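Single-stranded DNA specific exonuclease RecJ (Thermus thermophilus, PDB 2ZXR) degrades single-stranded DNA exonucleolytically in the 5' to 3' direction, using divalent metal ions, and shows no detectable activity on single-stranded RNA. Local coordinates at residues Leu431-Pro435 with Arg632-Phe636. Numbering follows the deposited sequence.
Sequences LDLLP and RRLLF
A buried carboxylate, that of D432, is shared by two consecutive arginines, R632 and R633, with L433 packed against both, joining the end of strand 426-433 to helix 624-639 of the RecJ C-terminal domain. Each D432 oxygen has its own partner: OD1 forms a salt bridge to R632 NH1 at 3.2 Å and OD2 a shorter one to R633 NH1 at 2.7 Å. Both guanidinium groups offer an edge, but their planes are tilted from the carboxylate by 32° for R632 and 44° for R633. R632, bent at chi2 and chi3, runs past L433 in the opposite direction and brings one guanidinium face under P435 CA, which lies 3.7 Å from its plane. L433 fits against the aliphatic parts of both arginines, CB on R632 CD and CD2 on R633 CD, each 3.3 Å away. These approaches are tight and the leucine torsions strained (chi2 -11°), leaving its exact placement doubtful. Its CD1 sits over the F636 ring in a CH-pi contact, 3.9 Å from the centroid. One water links L431 O to R633 NH2. L463 touches both L433 and F636, extending the apolar patch. Far from the metal site, this salt-bridge network joins the C-terminal domain to the mixed sheet containing the OB-domain strands, where 426-433 pairs with 462-466.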
ATOM      1  N   LEU A 431       0.849   9.078  -8.267  1.00 24.10           N
ATOM      2  CA  LEU A 431       1.601   8.529  -9.383  1.00 24.97           C
ATOM      3  C   LEU A 431       1.744   9.557 -10.493  1.00 24.21           C
ATOM      4  O   LEU A 431       2.837   9.793 -10.995  1.00 24.01           O
ATOM      5  CB  LEU A 431       0.887   7.299  -9.960  1.00 24.21           C
ATOM      6  CG  LEU A 431       1.622   6.132 -10.629  1.00 24.99           C
ATOM      7  CD1 LEU A 431       0.858   5.757 -11.906  1.00 24.86           C
ATOM      8  CD2 LEU A 431       3.047   6.448 -10.918  1.00 22.78           C
ATOM      9  N   ASP A 432       0.641  10.192 -10.854  1.00 24.43           N
ATOM     10  CA  ASP A 432       0.680  11.150 -11.948  1.00 24.25           C
ATOM     11  C   ASP A 432      -0.689  11.784 -12.093  1.00 23.73           C
ATOM     12  O   ASP A 432      -1.628  11.417 -11.388  1.00 21.75           O
ATOM     13  CB  ASP A 432       1.024  10.389 -13.230  1.00 26.01           C
ATOM     14  CG  ASP A 432       1.143  11.287 -14.443  1.00 29.63           C
ATOM     15  OD1 ASP A 432       0.978  10.760 -15.570  1.00 31.87           O
ATOM     16  OD2 ASP A 432       1.407  12.499 -14.287  1.00 30.36           O
ATOM     17  N   LEU A 433      -0.786  12.741 -13.014  1.00 23.96           N
ATOM     18  CA  LEU A 433      -2.035  13.429 -13.338  1.00 22.98           C
ATOM     19  C   LEU A 433      -2.848  12.378 -14.099  1.00 23.23           C
ATOM     20  O   LEU A 433      -2.292  11.659 -14.908  1.00 23.02           O
ATOM     21  CB  LEU A 433      -1.752  14.610 -14.275  1.00 24.86           C
ATOM     22  CG  LEU A 433      -1.571  16.068 -13.821  1.00 26.86           C
ATOM     23  CD1 LEU A 433      -1.964  16.200 -12.382  1.00 25.98           C
ATOM     24  CD2 LEU A 433      -0.138  16.550 -14.060  1.00 26.92           C
ATOM     25  N   LEU A 434      -4.145  12.271 -13.839  1.00 23.28           N
ATOM     26  CA  LEU A 434      -4.969  11.285 -14.549  1.00 24.14           C
ATOM     27  C   LEU A 434      -4.998  11.635 -16.041  1.00 25.51           C
ATOM     28  O   LEU A 434      -5.068  12.801 -16.391  1.00 23.72           O
ATOM     29  CB  LEU A 434      -6.405  11.303 -14.023  1.00 22.81           C
ATOM     30  CG  LEU A 434      -7.297  10.146 -14.487  1.00 24.23           C
ATOM     31  CD1 LEU A 434      -6.890   8.888 -13.737  1.00 21.98           C
ATOM     32  CD2 LEU A 434      -8.758  10.462 -14.219  1.00 23.61           C
ATOM     33  N   PRO A 435      -4.910  10.623 -16.933  1.00 27.13           N
ATOM     34  CA  PRO A 435      -4.937  10.824 -18.392  1.00 27.70           C
ATOM     35  C   PRO A 435      -6.328  11.243 -18.833  1.00 27.19           C
ATOM     36  O   PRO A 435      -7.239  11.289 -18.018  1.00 27.69           O
ATOM     37  CB  PRO A 435      -4.571   9.442 -18.943  1.00 28.08           C
ATOM     38  CG  PRO A 435      -3.645   8.909 -17.903  1.00 28.33           C
ATOM     39  CD  PRO A 435      -4.420   9.271 -16.621  1.00 28.02           C
ATOM     40  N   ARG A 632       0.726  17.445 -20.498  1.00 27.42           N
ATOM     41  CA  ARG A 632      -0.277  17.649 -19.458  1.00 28.13           C
ATOM     42  C   ARG A 632       0.417  18.082 -18.152  1.00 26.92           C
ATOM     43  O   ARG A 632      -0.103  18.921 -17.399  1.00 25.98           O
ATOM     44  CB  ARG A 632      -1.068  16.345 -19.269  1.00 30.58           C
ATOM     45  CG  ARG A 632      -1.934  16.247 -18.029  1.00 33.56           C
ATOM     46  CD  ARG A 632      -1.932  14.781 -17.538  1.00 35.72           C
ATOM     47  NE  ARG A 632      -2.010  13.896 -18.682  1.00 36.04           N
ATOM     48  CZ  ARG A 632      -1.606  12.633 -18.715  1.00 35.49           C
ATOM     49  NH1 ARG A 632      -1.090  12.051 -17.646  1.00 37.12           N
ATOM     50  NH2 ARG A 632      -1.667  11.974 -19.858  1.00 35.31           N
ATOM     51  N   ARG A 633       1.580  17.498 -17.869  1.00 26.32           N
ATOM     52  CA  ARG A 633       2.343  17.887 -16.672  1.00 26.84           C
ATOM     53  C   ARG A 633       2.758  19.353 -16.779  1.00 25.85           C
ATOM     54  O   ARG A 633       2.570  20.124 -15.842  1.00 26.28           O
ATOM     55  CB  ARG A 633       3.623  17.069 -16.518  1.00 27.64           C
ATOM     56  CG  ARG A 633       3.548  15.956 -15.511  1.00 32.19           C
ATOM     57  CD  ARG A 633       3.184  16.456 -14.135  1.00 31.46           C
ATOM     58  NE  ARG A 633       4.171  15.989 -13.178  1.00 32.69           N
ATOM     59  CZ  ARG A 633       4.391  14.715 -12.881  1.00 30.20           C
ATOM     60  NH1 ARG A 633       3.692  13.752 -13.459  1.00 28.41           N
ATOM     61  NH2 ARG A 633       5.317  14.420 -11.992  1.00 28.96           N
ATOM     62  N   LEU A 634       3.325  19.726 -17.926  1.00 25.19           N
ATOM     63  CA  LEU A 634       3.776  21.108 -18.137  1.00 24.93           C
ATOM     64  C   LEU A 634       2.655  22.094 -17.908  1.00 24.25           C
ATOM     65  O   LEU A 634       2.799  23.052 -17.149  1.00 23.32           O
ATOM     66  CB  LEU A 634       4.330  21.302 -19.559  1.00 24.52           C
ATOM     67  CG  LEU A 634       5.791  20.958 -19.833  1.00 25.07           C
ATOM     68  CD1 LEU A 634       6.103  21.163 -21.319  1.00 23.65           C
ATOM     69  CD2 LEU A 634       6.692  21.847 -18.982  1.00 23.98           C
ATOM     70  N   LEU A 635       1.529  21.857 -18.580  1.00 24.69           N
ATOM     71  CA  LEU A 635       0.364  22.720 -18.439  1.00 24.09           C
ATOM     72  C   LEU A 635      -0.130  22.760 -17.019  1.00 24.83           C
ATOM     73  O   LEU A 635      -0.505  23.824 -16.532  1.00 24.72           O
ATOM     74  CB  LEU A 635      -0.792  22.246 -19.329  1.00 25.61           C
ATOM     75  CG  LEU A 635      -0.821  22.656 -20.799  1.00 26.20           C
ATOM     76  CD1 LEU A 635      -0.837  24.192 -20.922  1.00 25.28           C
ATOM     77  CD2 LEU A 635       0.381  22.090 -21.479  1.00 27.80           C
ATOM     78  N   PHE A 636      -0.169  21.598 -16.357  1.00 23.98           N
ATOM     79  CA  PHE A 636      -0.654  21.547 -14.975  1.00 23.54           C
ATOM     80  C   PHE A 636       0.255  22.348 -14.057  1.00 23.58           C
ATOM     81  O   PHE A 636      -0.227  23.176 -13.296  1.00 22.74           O
ATOM     82  CB  PHE A 636      -0.740  20.100 -14.450  1.00 23.31           C
ATOM     83  CG  PHE A 636      -1.066  20.008 -12.978  1.00 23.88           C
ATOM     84  CD1 PHE A 636      -2.370  20.218 -12.516  1.00 24.91           C
ATOM     85  CD2 PHE A 636      -0.051  19.786 -12.040  1.00 24.96           C
ATOM     86  CE1 PHE A 636      -2.658  20.217 -11.144  1.00 24.42           C
ATOM     87  CE2 PHE A 636      -0.324  19.780 -10.666  1.00 24.47           C
ATOM     88  CZ  PHE A 636      -1.632  19.997 -10.214  1.00 24.15           C
TER
HETATM   89  O   HOH W   1       5.056  11.192 -11.535  1.00 30.00           O